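Local coordinates for 39 kDa initiator binding protein (Trichomonas vaginalis, PDB 1PP7), which binds the initiator element of core promoters through this N-terminal DNA-binding domain, and so probably directs the start of transcription in Trichomonas vaginalis, at residues R33-L42 / R107-D118; L51-W59 / K68-M76. All blocks are in the same frame, centred on the assembly; numbering follows the deposited sequence.

Interaction 1: residues R33-L42 / R107-D118; sequences RFPRKLHMLL and RSGFTRNSVFED. With ZN (zinc ion), chain I; nucleotides of chain A.
The carbonyl oxygen of Thr111 is gripped by two donors that arrive from opposite faces of its plane: the ring of His39 on helix 34-45 and the backbone N of Ser114 within the 110-115 hairpin. His39 NE2 sits 2.6 Å from Thr111 O, and the bond is nearly straight (174°) and lies in the imidazole plane. The ring's other nitrogen, ND1, binds a zinc ion at 2.1 Å, so both nitrogens are committed and the rotation of the ring is fixed; metal ligation would also be expected to polarise the NE2 proton. Val115 CG2 lies over one face of the imidazole, a CH-pi contact 3.6 Å from its centroid. The CD2 edge of the same ring points at the face of Phe110, a T-shaped pair with planes at 89°. A chi1 of -174°, which sets CG anti to the backbone N, carries the Phe110 ring to helix 34-45, where Leu42 CD2 meets its edge, CE1, at 3.7 Å. In this winged-helix-like DNA-binding domain, the tail that follows strand 102-106 thus folds back against helix 34-45. Toward the helix start Pro35 packs over the Arg107 guanidinium, whose NH2 holds Asp118 O. At the N-cap, Arg33 NE and NH2 share OP2 of DC6 of chain A, NE at 2.7 Å, while Phe34 N donates to OP1 of that phosphate at 2.9 Å.

Interaction 2: residues L51-W59 / K68-M76; sequences LEEEIGLSW and KKKNVALVM. With nucleotides of chain B.
Helices 51-55 and 69-76 run at 111° to each other, their axes 10.1 Å apart at closest approach. The chain leaves the first at Gly56, whose positive phi (93°) turns it into strand 57-59. Gly56 O accepts from Lys68 N, the residue just before the second helix, at 2.8 Å. Asn71 carries the polar side-chain contact: its ND2 lies 2.7 Å from Glu54 O and 3.2 Å from Ile55 O, two weak, bent bonds to carbonyls at the C-terminal end of helix 51-55. This is the corner of the helix-turn-helix-type domain where strand 65-67, the antiparallel partner of 57-59, leads directly into helix 69-76. Beyond the Asn71 amide, further along helix 69-76, the contact turns apolar. Ile55 and Val75 meet tip to tip, CD1 to CG1 at 3.8 Å; Ile55's extended branch (chi2 179°) carries CD1 out to that methyl. Val72 CG2 touches Ile55 CG2 at 4.2 Å and Leu57 CD2 at 4.1 Å, the Leu57 and Val72 side chains crossing at about a right angle. Phe10 of helix 6-11 packs on Ile55, Asn71 and Val75. Lys69 points away, and its NZ bonds weakly to OP2 of DA3 of chain B, with Asn84 as a second partner.

Interaction 2 is nested along the chain within the loop closed by interaction 1, and their centres lie 15 Å apart on opposite sides of the chain's centre. They touch through two residues of strand 57-59. Leu57 CD2 packs on Leu41 CD1 of helix 34-45 at 3.4 Å, while Trp59 CH2 comes within 3.5 Å of Phe110 CE1, laying the indole against the 110-115 hairpin. Both contacts also reach the DNA backbone, on different strands: 33-42 grips a phosphate of chain A, and 68-76 approaches one of chain B. One zinc ion binds His39; a different one lies about 9 Å from the side chain of Val75, itself about 6 Å from that of Glu7, a residue of another zinc site.

Interaction 1: residues R33-L42 / R107-D118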
loop_
_atom_site.group_PDB
_atom_site.type_symbol
_atom_site.label_atom_id
_atom_site.label_comp_id
_atom_site.label_asym_id
_atom_site.label_seq_id
_atom_site.Cartn_x
_atom_site.Cartn_y
_atom_site.Cartn_z
ATOM N N ARG C 33 6.026 -0.352 10.553
ATOM C CA ARG C 33 4.565 -0.279 10.601
ATOM C C ARG C 33 3.825 -0.156 9.245
ATOM O O ARG C 33 4.368 0.336 8.252
ATOM C CB ARG C 33 4.131 0.806 11.571
ATOM C CG ARG C 33 4.592 0.423 12.935
ATOM C CD ARG C 33 4.195 1.359 13.981
ATOM N NE ARG C 33 2.752 1.291 14.135
ATOM C CZ ARG C 33 2.107 1.794 15.187
ATOM N NH1 ARG C 33 2.787 2.403 16.164
ATOM N NH2 ARG C 33 0.790 1.661 15.279
ATOM N N PHE C 34 2.590 -0.640 9.223
ATOM C CA PHE C 34 1.751 -0.661 8.003
ATOM C C PHE C 34 1.664 0.663 7.192
ATOM O O PHE C 34 1.812 0.661 5.983
ATOM C CB PHE C 34 0.336 -1.159 8.386
ATOM C CG PHE C 34 -0.617 -1.161 7.249
ATOM C CD1 PHE C 34 -1.457 -0.060 7.022
ATOM C CD2 PHE C 34 -0.638 -2.223 6.356
ATOM C CE1 PHE C 34 -2.305 -0.019 5.916
ATOM C CE2 PHE C 34 -1.492 -2.166 5.242
ATOM C CZ PHE C 34 -2.327 -1.047 5.036
ATOM N N PRO C 35 1.436 1.810 7.872
ATOM C CA PRO C 35 1.356 3.101 7.172
ATOM C C PRO C 35 2.589 3.351 6.321
ATOM O O PRO C 35 2.434 3.703 5.137
ATOM C CB PRO C 35 1.269 4.140 8.307
ATOM C CG PRO C 35 0.650 3.377 9.411
ATOM C CD PRO C 35 1.325 2.004 9.333
ATOM N N ARG C 36 3.796 3.172 6.915
ATOM C CA ARG C 36 5.032 3.436 6.193
ATOM C C ARG C 36 5.338 2.362 5.185
ATOM O O ARG C 36 6.062 2.611 4.205
ATOM C CB ARG C 36 6.201 3.642 7.129
ATOM C CG ARG C 36 6.107 4.928 7.904
ATOM C CD ARG C 36 7.446 5.256 8.439
ATOM N NE ARG C 36 7.458 6.336 9.406
ATOM C CZ ARG C 36 8.597 6.750 9.940
ATOM N NH1 ARG C 36 9.724 6.114 9.563
ATOM N NH2 ARG C 36 8.640 7.806 10.780
ATOM N N LYS C 37 4.807 1.166 5.406
ATOM C CA LYS C 37 4.964 0.148 4.386
ATOM C C LYS C 37 4.062 0.598 3.202
ATOM O O LYS C 37 4.509 0.599 2.053
ATOM C CB LYS C 37 4.539 -1.231 4.891
ATOM C CG LYS C 37 5.492 -1.724 5.965
ATOM C CD LYS C 37 4.926 -2.895 6.733
ATOM C CE LYS C 37 6.029 -3.868 7.081
ATOM N NZ LYS C 37 5.627 -4.900 8.126
ATOM N N LEU C 38 2.823 1.014 3.471
ATOM C CA LEU C 38 1.961 1.448 2.376
ATOM C C LEU C 38 2.640 2.599 1.689
ATOM O O LEU C 38 2.697 2.640 0.461
ATOM C CB LEU C 38 0.598 1.951 2.862
ATOM C CG LEU C 38 -0.641 1.273 2.277
ATOM C CD1 LEU C 38 -1.884 2.119 2.539
ATOM C CD2 LEU C 38 -0.419 0.983 0.785
ATOM N N HIS C 39 3.187 3.507 2.495
ATOM C CA HIS C 39 3.799 4.699 1.973
ATOM C C HIS C 39 5.021 4.419 1.141
ATOM O O HIS C 39 5.184 5.018 0.056
ATOM C CB HIS C 39 4.100 5.719 3.097
ATOM C CG HIS C 39 4.132 7.137 2.622
ATOM N ND1 HIS C 39 5.298 7.763 2.214
ATOM C CD2 HIS C 39 3.124 8.006 2.351
ATOM C CE1 HIS C 39 5.006 8.954 1.710
ATOM N NE2 HIS C 39 3.692 9.127 1.779
ATOM N N MET C 40 5.898 3.533 1.604
ATOM C CA MET C 40 7.076 3.240 0.767
ATOM C C MET C 40 6.639 2.574 -0.521
ATOM O O MET C 40 7.282 2.737 -1.508
ATOM C CB MET C 40 8.027 2.280 1.442
ATOM C CG MET C 40 8.626 2.842 2.674
ATOM S SD MET C 40 9.682 1.609 3.505
ATOM C CE MET C 40 8.844 1.352 5.167
ATOM N N LEU C 41 5.549 1.814 -0.481
ATOM C CA LEU C 41 5.080 1.079 -1.635
ATOM C C LEU C 41 4.582 2.056 -2.681
ATOM O O LEU C 41 4.965 2.014 -3.814
ATOM C CB LEU C 41 3.929 0.161 -1.233
ATOM C CG LEU C 41 4.057 -1.272 -1.699
ATOM C CD1 LEU C 41 2.709 -1.824 -2.125
ATOM C CD2 LEU C 41 5.030 -1.314 -2.862
ATOM N N LEU C 42 3.722 2.945 -2.220
ATOM C CA LEU C 42 3.103 4.007 -2.968
ATOM C C LEU C 42 4.216 4.868 -3.589
ATOM O O LEU C 42 4.229 5.137 -4.811
ATOM C CB LEU C 42 2.294 4.793 -1.967
ATOM C CG LEU C 42 0.884 5.306 -2.168
ATOM C CD1 LEU C 42 0.210 4.786 -3.394
ATOM C CD2 LEU C 42 0.141 4.996 -0.911
ATOM N N ARG C 107 -6.062 9.775 4.350
ATOM C CA ARG C 107 -5.808 9.570 5.780
ATOM C C ARG C 107 -5.089 10.833 6.158
ATOM O O ARG C 107 -4.190 11.265 5.438
ATOM C CB ARG C 107 -4.906 8.352 5.989
ATOM C CG ARG C 107 -4.564 8.104 7.463
ATOM C CD ARG C 107 -3.322 7.249 7.648
ATOM N NE ARG C 107 -3.167 6.742 9.010
ATOM C CZ ARG C 107 -2.007 6.723 9.691
ATOM N NH1 ARG C 107 -0.872 7.196 9.166
ATOM N NH2 ARG C 107 -1.973 6.186 10.891
ATOM N N SER C 108 -5.450 11.453 7.269
ATOM C CA SER C 108 -4.815 12.726 7.585
ATOM C C SER C 108 -3.272 12.638 7.748
ATOM O O SER C 108 -2.748 11.769 8.427
ATOM C CB SER C 108 -5.521 13.364 8.806
ATOM O OG SER C 108 -5.112 12.716 10.000
ATOM N N GLY C 109 -2.557 13.536 7.079
ATOM C CA GLY C 109 -1.112 13.546 7.148
ATOM C C GLY C 109 -0.448 12.452 6.309
ATOM O O GLY C 109 0.760 12.177 6.447
ATOM N N PHE C 110 -1.236 11.819 5.445
ATOM C CA PHE C 110 -0.723 10.771 4.601
ATOM C C PHE C 110 -0.817 11.318 3.147
ATOM O O PHE C 110 -1.884 11.342 2.508
ATOM C CB PHE C 110 -1.549 9.500 4.858
ATOM C CG PHE C 110 -1.028 8.285 4.152
ATOM C CD1 PHE C 110 -1.398 8.014 2.820
ATOM C CD2 PHE C 110 -0.106 7.441 4.778
ATOM C CE1 PHE C 110 -0.848 6.928 2.136
ATOM C CE2 PHE C 110 0.452 6.343 4.082
ATOM C CZ PHE C 110 0.078 6.096 2.766
ATOM N N THR C 111 0.324 11.748 2.630
ATOM C CA THR C 111 0.366 12.356 1.311
ATOM C C THR C 111 1.608 11.965 0.548
ATOM O O THR C 111 2.506 11.283 1.088
ATOM C CB THR C 111 0.410 13.909 1.416
ATOM O OG1 THR C 111 1.687 14.335 1.936
ATOM C CG2 THR C 111 -0.612 14.401 2.360
ATOM N N ARG C 112 1.650 12.466 -0.694
ATOM C CA ARG C 112 2.740 12.273 -1.640
ATOM C C ARG C 112 4.048 12.403 -0.898
ATOM O O ARG C 112 4.901 11.557 -1.055
ATOM C CB ARG C 112 2.652 13.315 -2.765
ATOM C CG ARG C 112 3.583 13.116 -3.986
ATOM C CD ARG C 112 2.816 12.711 -5.253
ATOM N NE ARG C 112 1.717 13.626 -5.569
ATOM C CZ ARG C 112 0.901 13.484 -6.611
ATOM N NH1 ARG C 112 1.048 12.463 -7.439
ATOM N NH2 ARG C 112 -0.053 14.375 -6.841
ATOM N N ASN C 113 4.220 13.447 -0.095
ATOM C CA ASN C 113 5.461 13.587 0.673
ATOM C C ASN C 113 5.348 13.692 2.202
ATOM O O ASN C 113 6.144 14.364 2.868
ATOM C CB ASN C 113 6.368 14.715 0.117
ATOM C CG ASN C 113 5.631 16.009 -0.126
ATOM O OD1 ASN C 113 4.990 16.553 0.789
ATOM N ND2 ASN C 113 5.703 16.516 -1.372
ATOM N N SER C 114 4.363 13.019 2.781
ATOM C CA SER C 114 4.297 13.016 4.225
ATOM C C SER C 114 3.522 11.829 4.738
ATOM O O SER C 114 2.569 11.396 4.106
ATOM C CB SER C 114 3.722 14.366 4.784
ATOM O OG SER C 114 2.306 14.393 5.043
ATOM N N VAL C 115 3.991 11.274 5.858
ATOM C CA VAL C 115 3.307 10.190 6.603
ATOM C C VAL C 115 3.405 10.602 8.081
ATOM O O VAL C 115 4.471 10.432 8.683
ATOM C CB VAL C 115 4.026 8.876 6.656
ATOM C CG1 VAL C 115 2.980 7.740 6.769
ATOM C CG2 VAL C 115 5.043 8.773 5.569
ATOM N N PHE C 116 2.318 11.084 8.685
ATOM C CA PHE C 116 2.365 11.525 10.095
ATOM C C PHE C 116 2.030 10.511 11.139
ATOM O O PHE C 116 1.582 9.412 10.826
ATOM C CB PHE C 116 1.397 12.682 10.342
ATOM C CG PHE C 116 1.727 13.924 9.597
ATOM C CD1 PHE C 116 0.917 15.034 9.732
ATOM C CD2 PHE C 116 2.883 14.011 8.824
ATOM C CE1 PHE C 116 1.253 16.189 9.137
ATOM C CE2 PHE C 116 3.231 15.185 8.215
ATOM C CZ PHE C 116 2.423 16.286 8.367
ATOM N N GLU C 117 2.172 10.975 12.381
ATOM C CA GLU C 117 1.874 10.247 13.617
ATOM C C GLU C 117 2.519 8.917 13.525
ATOM O O GLU C 117 3.692 8.815 13.164
ATOM C CB GLU C 117 0.357 10.028 13.820
ATOM C CG GLU C 117 -0.539 11.264 13.677
ATOM C CD GLU C 117 -1.884 10.940 12.997
ATOM O OE1 GLU C 117 -1.879 10.459 11.823
ATOM O OE2 GLU C 117 -2.941 11.169 13.643
ATOM N N ASP C 118 1.710 7.905 13.834
ATOM C CA ASP C 118 2.106 6.493 13.806
ATOM C C ASP C 118 1.024 5.550 13.123
ATOM O O ASP C 118 -0.149 6.006 12.976
ATOM C CB ASP C 118 2.410 6.040 15.254
ATOM C CG ASP C 118 2.331 7.198 16.282
ATOM O OD1 ASP C 118 3.186 8.119 16.223
ATOM O OD2 ASP C 118 1.413 7.176 17.145
HETATM ZN ZN ZN I . 7.256 7.450 2.761
ATOM P P DC A 6 0.937 -1.752 12.818
ATOM O OP1 DC A 6 1.595 -2.086 11.507
ATOM O OP2 DC A 6 0.824 -0.321 13.278
ATOM O "O5'" DC A 6 -0.514 -2.445 12.879
ATOM C "C5'" DC A 6 -0.879 -3.559 12.033
ATOM C "C4'" DC A 6 -0.159 -4.825 12.444
ATOM O "O4'" DC A 6 -0.494 -5.138 13.812
ATOM C "C3'" DC A 6 -0.497 -6.090 11.642
ATOM O "O3'" DC A 6 0.659 -6.700 11.101
ATOM C "C2'" DC A 6 -1.115 -7.058 12.637
ATOM C "C1'" DC A 6 -0.618 -6.546 13.971
ATOM N N1 DC A 6 -1.551 -6.775 15.084
ATOM C C2 DC A 6 -1.713 -8.072 15.576
ATOM O O2 DC A 6 -1.120 -9.004 15.022
ATOM N N3 DC A 6 -2.512 -8.273 16.634
ATOM C C4 DC A 6 -3.161 -7.238 17.192
ATOM N N4 DC A 6 -3.936 -7.489 18.236
ATOM C C5 DC A 6 -3.044 -5.912 16.694
ATOM C C6 DC A 6 -2.237 -5.730 15.646
ATOM P P DA A 5 2.434 -0.043 19.153
ATOM O OP1 DA A 5 3.481 0.984 19.012
ATOM O OP2 DA A 5 1.060 0.326 19.597
ATOM O "O5'" DA A 5 2.304 -0.793 17.764
ATOM C "C5'" DA A 5 3.414 -1.500 17.220
ATOM C "C4'" DA A 5 2.908 -2.462 16.173
ATOM O "O4'" DA A 5 2.433 -3.656 16.825
ATOM C "C3'" DA A 5 1.722 -1.953 15.344
ATOM O "O3'" DA A 5 1.809 -2.451 13.993
ATOM C "C2'" DA A 5 0.540 -2.567 16.062
ATOM C "C1'" DA A 5 1.128 -3.916 16.421
ATOM N N9 DA A 5 0.475 -4.690 17.482
ATOM C C8 DA A 5 -0.478 -4.285 18.394
ATOM N N7 DA A 5 -0.934 -5.253 19.157
ATOM C C5 DA A 5 -0.221 -6.369 18.739
ATOM C C6 DA A 5 -0.282 -7.722 19.133
ATOM N N6 DA A 5 -1.067 -8.156 20.149
ATOM N N1 DA A 5 0.502 -8.611 18.462
ATOM C C2 DA A 5 1.322 -8.144 17.484
ATOM N N3 DA A 5 1.489 -6.882 17.046
ATOM C C4 DA A 5 0.668 -6.037 17.718
HETATM O O HOH W 1 5.324 7.963 10.092
HETATM O O HOH W 2 8.603 6.822 0.987
#

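Interaction 2: residues L51-W59 / K68-M76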
loop_
_atom_site.group_PDB
_atom_site.type_symbol
_atom_site.label_atom_id
_atom_site.label_comp_id
_atom_site.label_asym_id
_atom_site.label_seq_id
_atom_site.Cartn_x
_atom_site.Cartn_y
_atom_site.Cartn_z
ATOM N N LEU C 51 4.528 -1.636 -13.069
ATOM C CA LEU C 51 4.158 -2.364 -11.871
ATOM C C LEU C 51 2.982 -1.690 -11.146
ATOM O O LEU C 51 2.091 -2.353 -10.628
ATOM C CB LEU C 51 5.358 -2.452 -10.939
ATOM C CG LEU C 51 5.690 -3.868 -10.485
ATOM C CD1 LEU C 51 6.597 -3.778 -9.281
ATOM C CD2 LEU C 51 4.421 -4.624 -10.142
ATOM N N GLU C 52 3.001 -0.367 -11.096
ATOM C CA GLU C 52 1.949 0.403 -10.457
ATOM C C GLU C 52 0.613 0.027 -11.073
ATOM O O GLU C 52 -0.373 0.013 -10.358
ATOM C CB GLU C 52 2.273 1.878 -10.631
ATOM C CG GLU C 52 1.210 2.870 -10.305
ATOM C CD GLU C 52 1.704 4.332 -10.539
ATOM O OE1 GLU C 52 2.197 4.687 -11.667
ATOM O OE2 GLU C 52 1.594 5.127 -9.569
ATOM N N GLU C 53 0.605 -0.292 -12.383
ATOM C CA GLU C 53 -0.593 -0.736 -13.164
ATOM C C GLU C 53 -1.033 -2.116 -12.634
ATOM O O GLU C 53 -2.131 -2.291 -12.098
ATOM C CB GLU C 53 -0.288 -0.992 -14.685
ATOM C CG GLU C 53 -0.239 0.162 -15.760
ATOM C CD GLU C 53 0.275 -0.328 -17.183
ATOM O OE1 GLU C 53 0.319 0.469 -18.170
ATOM O OE2 GLU C 53 0.645 -1.523 -17.315
ATOM N N GLU C 54 -0.156 -3.097 -12.856
ATOM C CA GLU C 54 -0.391 -4.473 -12.463
ATOM C C GLU C 54 -0.875 -4.567 -10.995
ATOM O O GLU C 54 -1.876 -5.234 -10.716
ATOM C CB GLU C 54 0.887 -5.307 -12.671
ATOM C CG GLU C 54 1.611 -5.053 -14.006
ATOM C CD GLU C 54 1.214 -6.017 -15.162
ATOM O OE1 GLU C 54 1.691 -7.190 -15.177
ATOM O OE2 GLU C 54 0.432 -5.602 -16.062
ATOM N N ILE C 55 -0.185 -3.906 -10.064
ATOM C CA ILE C 55 -0.616 -3.981 -8.679
ATOM C C ILE C 55 -1.850 -3.101 -8.418
ATOM O O ILE C 55 -2.901 -3.569 -7.939
ATOM C CB ILE C 55 0.503 -3.610 -7.714
ATOM C CG1 ILE C 55 1.701 -4.520 -7.946
ATOM C CG2 ILE C 55 0.011 -3.776 -6.283
ATOM C CD1 ILE C 55 2.894 -4.205 -7.041
ATOM N N GLY C 56 -1.758 -1.831 -8.741
ATOM C CA GLY C 56 -2.931 -1.018 -8.518
ATOM C C GLY C 56 -2.798 -0.404 -7.138
ATOM O O GLY C 56 -3.398 -0.876 -6.170
ATOM N N LEU C 57 -1.971 0.637 -7.083
ATOM C CA LEU C 57 -1.675 1.408 -5.903
ATOM C C LEU C 57 -0.977 2.659 -6.411
ATOM O O LEU C 57 0.206 2.611 -6.720
ATOM C CB LEU C 57 -0.751 0.631 -4.968
ATOM C CG LEU C 57 -0.535 1.285 -3.618
ATOM C CD1 LEU C 57 -1.886 1.715 -3.118
ATOM C CD2 LEU C 57 0.178 0.321 -2.650
ATOM N N SER C 58 -1.729 3.763 -6.514
ATOM C CA SER C 58 -1.198 5.050 -6.983
ATOM C C SER C 58 -1.925 6.313 -6.494
ATOM O O SER C 58 -3.113 6.302 -6.191
ATOM C CB SER C 58 -1.102 5.076 -8.536
ATOM O OG SER C 58 -2.303 4.711 -9.162
ATOM N N TRP C 59 -1.184 7.409 -6.389
ATOM C CA TRP C 59 -1.796 8.667 -5.961
ATOM C C TRP C 59 -2.658 9.240 -7.089
ATOM O O TRP C 59 -2.290 9.205 -8.278
ATOM C CB TRP C 59 -0.735 9.710 -5.621
ATOM C CG TRP C 59 0.137 9.356 -4.443
ATOM C CD1 TRP C 59 1.442 8.927 -4.486
ATOM C CD2 TRP C 59 -0.216 9.444 -3.045
ATOM N NE1 TRP C 59 1.908 8.753 -3.208
ATOM C CE2 TRP C 59 0.915 9.063 -2.309
ATOM C CE3 TRP C 59 -1.378 9.814 -2.356
ATOM C CZ2 TRP C 59 0.925 9.031 -0.933
ATOM C CZ3 TRP C 59 -1.375 9.788 -0.986
ATOM C CH2 TRP C 59 -0.230 9.395 -0.284
ATOM N N LYS C 68 -6.045 -1.595 -5.500
ATOM C CA LYS C 68 -6.790 -2.822 -5.672
ATOM C C LYS C 68 -6.355 -3.614 -4.408
ATOM O O LYS C 68 -5.266 -4.189 -4.357
ATOM C CB LYS C 68 -6.358 -3.509 -6.965
ATOM C CG LYS C 68 -6.902 -2.842 -8.217
ATOM C CD LYS C 68 -6.903 -3.806 -9.392
ATOM C CE LYS C 68 -7.487 -3.130 -10.648
ATOM N NZ LYS C 68 -7.861 -4.033 -11.805
ATOM N N LYS C 69 -7.182 -3.629 -3.370
ATOM C CA LYS C 69 -6.764 -4.317 -2.139
ATOM C C LYS C 69 -6.341 -5.761 -2.363
ATOM O O LYS C 69 -5.371 -6.232 -1.783
ATOM C CB LYS C 69 -7.856 -4.239 -1.078
ATOM C CG LYS C 69 -8.129 -2.820 -0.734
ATOM C CD LYS C 69 -8.993 -2.687 0.456
ATOM C CE LYS C 69 -10.452 -2.893 0.081
ATOM N NZ LYS C 69 -11.228 -3.163 1.324
ATOM N N LYS C 70 -7.070 -6.451 -3.221
ATOM C CA LYS C 70 -6.753 -7.826 -3.513
ATOM C C LYS C 70 -5.242 -7.995 -3.859
ATOM O O LYS C 70 -4.599 -8.880 -3.312
ATOM C CB LYS C 70 -7.670 -8.309 -4.647
ATOM C CG LYS C 70 -7.746 -9.811 -4.791
ATOM C CD LYS C 70 -9.146 -10.231 -5.215
ATOM C CE LYS C 70 -9.227 -11.740 -5.464
ATOM N NZ LYS C 70 -10.601 -12.183 -5.933
ATOM N N ASN C 71 -4.684 -7.121 -4.719
ATOM C CA ASN C 71 -3.269 -7.189 -5.125
ATOM C C ASN C 71 -2.320 -6.648 -4.062
ATOM O O ASN C 71 -1.213 -7.151 -3.863
ATOM C CB ASN C 71 -3.059 -6.414 -6.424
ATOM C CG ASN C 71 -3.631 -7.158 -7.674
ATOM O OD1 ASN C 71 -4.353 -8.153 -7.553
ATOM N ND2 ASN C 71 -3.311 -6.654 -8.867
ATOM N N VAL C 72 -2.747 -5.591 -3.396
ATOM C CA VAL C 72 -1.955 -4.988 -2.362
ATOM C C VAL C 72 -1.787 -5.938 -1.175
ATOM O O VAL C 72 -0.716 -6.001 -0.567
ATOM C CB VAL C 72 -2.606 -3.723 -1.922
ATOM C CG1 VAL C 72 -1.925 -3.201 -0.648
ATOM C CG2 VAL C 72 -2.557 -2.736 -3.068
ATOM N N ALA C 73 -2.841 -6.682 -0.841
ATOM C CA ALA C 73 -2.709 -7.607 0.249
ATOM C C ALA C 73 -1.665 -8.618 -0.203
ATOM O O ALA C 73 -0.824 -8.978 0.582
ATOM C CB ALA C 73 -4.008 -8.283 0.544
ATOM N N LEU C 74 -1.679 -9.052 -1.465
ATOM C CA LEU C 74 -0.692 -10.051 -1.910
ATOM C C LEU C 74 0.742 -9.611 -1.789
ATOM O O LEU C 74 1.513 -10.223 -1.044
ATOM C CB LEU C 74 -0.899 -10.490 -3.371
ATOM C CG LEU C 74 -2.138 -11.339 -3.621
ATOM C CD1 LEU C 74 -2.384 -11.517 -5.127
ATOM C CD2 LEU C 74 -1.949 -12.650 -2.967
ATOM N N VAL C 75 1.109 -8.551 -2.507
ATOM C CA VAL C 75 2.497 -8.091 -2.452
ATOM C C VAL C 75 2.966 -7.802 -1.010
ATOM O O VAL C 75 4.174 -7.821 -0.727
ATOM C CB VAL C 75 2.715 -6.842 -3.343
ATOM C CG1 VAL C 75 2.044 -7.030 -4.676
ATOM C CG2 VAL C 75 2.133 -5.647 -2.737
ATOM N N MET C 76 2.023 -7.564 -0.097
ATOM C CA MET C 76 2.347 -7.254 1.287
ATOM C C MET C 76 2.428 -8.455 2.189
ATOM O O MET C 76 2.952 -8.368 3.325
ATOM C CB MET C 76 1.341 -6.313 1.876
ATOM C CG MET C 76 1.492 -4.914 1.418
ATOM S SD MET C 76 0.423 -3.960 2.481
ATOM C CE MET C 76 1.439 -2.649 3.011
ATOM P P DA B 3 -14.653 -3.182 -0.408
ATOM O OP1 DA B 3 -14.869 -1.730 -0.706
ATOM O OP2 DA B 3 -13.347 -3.826 -0.680
ATOM O "O5'" DA B 3 -14.966 -3.422 1.125
ATOM C "C5'" DA B 3 -15.960 -2.644 1.775
ATOM C "C4'" DA B 3 -16.127 -3.133 3.192
ATOM O "O4'" DA B 3 -16.595 -4.507 3.228
ATOM C "C3'" DA B 3 -14.877 -3.104 4.082
ATOM O "O3'" DA B 3 -15.395 -2.727 5.333
ATOM C "C2'" DA B 3 -14.497 -4.567 4.175
ATOM C "C1'" DA B 3 -15.877 -5.174 4.239
ATOM N N9 DA B 3 -15.990 -6.624 4.050
ATOM C C8 DA B 3 -15.275 -7.468 3.221
ATOM N N7 DA B 3 -15.612 -8.741 3.341
ATOM C C5 DA B 3 -16.605 -8.732 4.304
ATOM C C6 DA B 3 -17.360 -9.774 4.904
ATOM N N6 DA B 3 -17.224 -11.071 4.585
ATOM N N1 DA B 3 -18.265 -9.426 5.859
ATOM C C2 DA B 3 -18.401 -8.119 6.177
ATOM N N3 DA B 3 -17.753 -7.050 5.677
ATOM C C4 DA B 3 -16.859 -7.432 4.740
#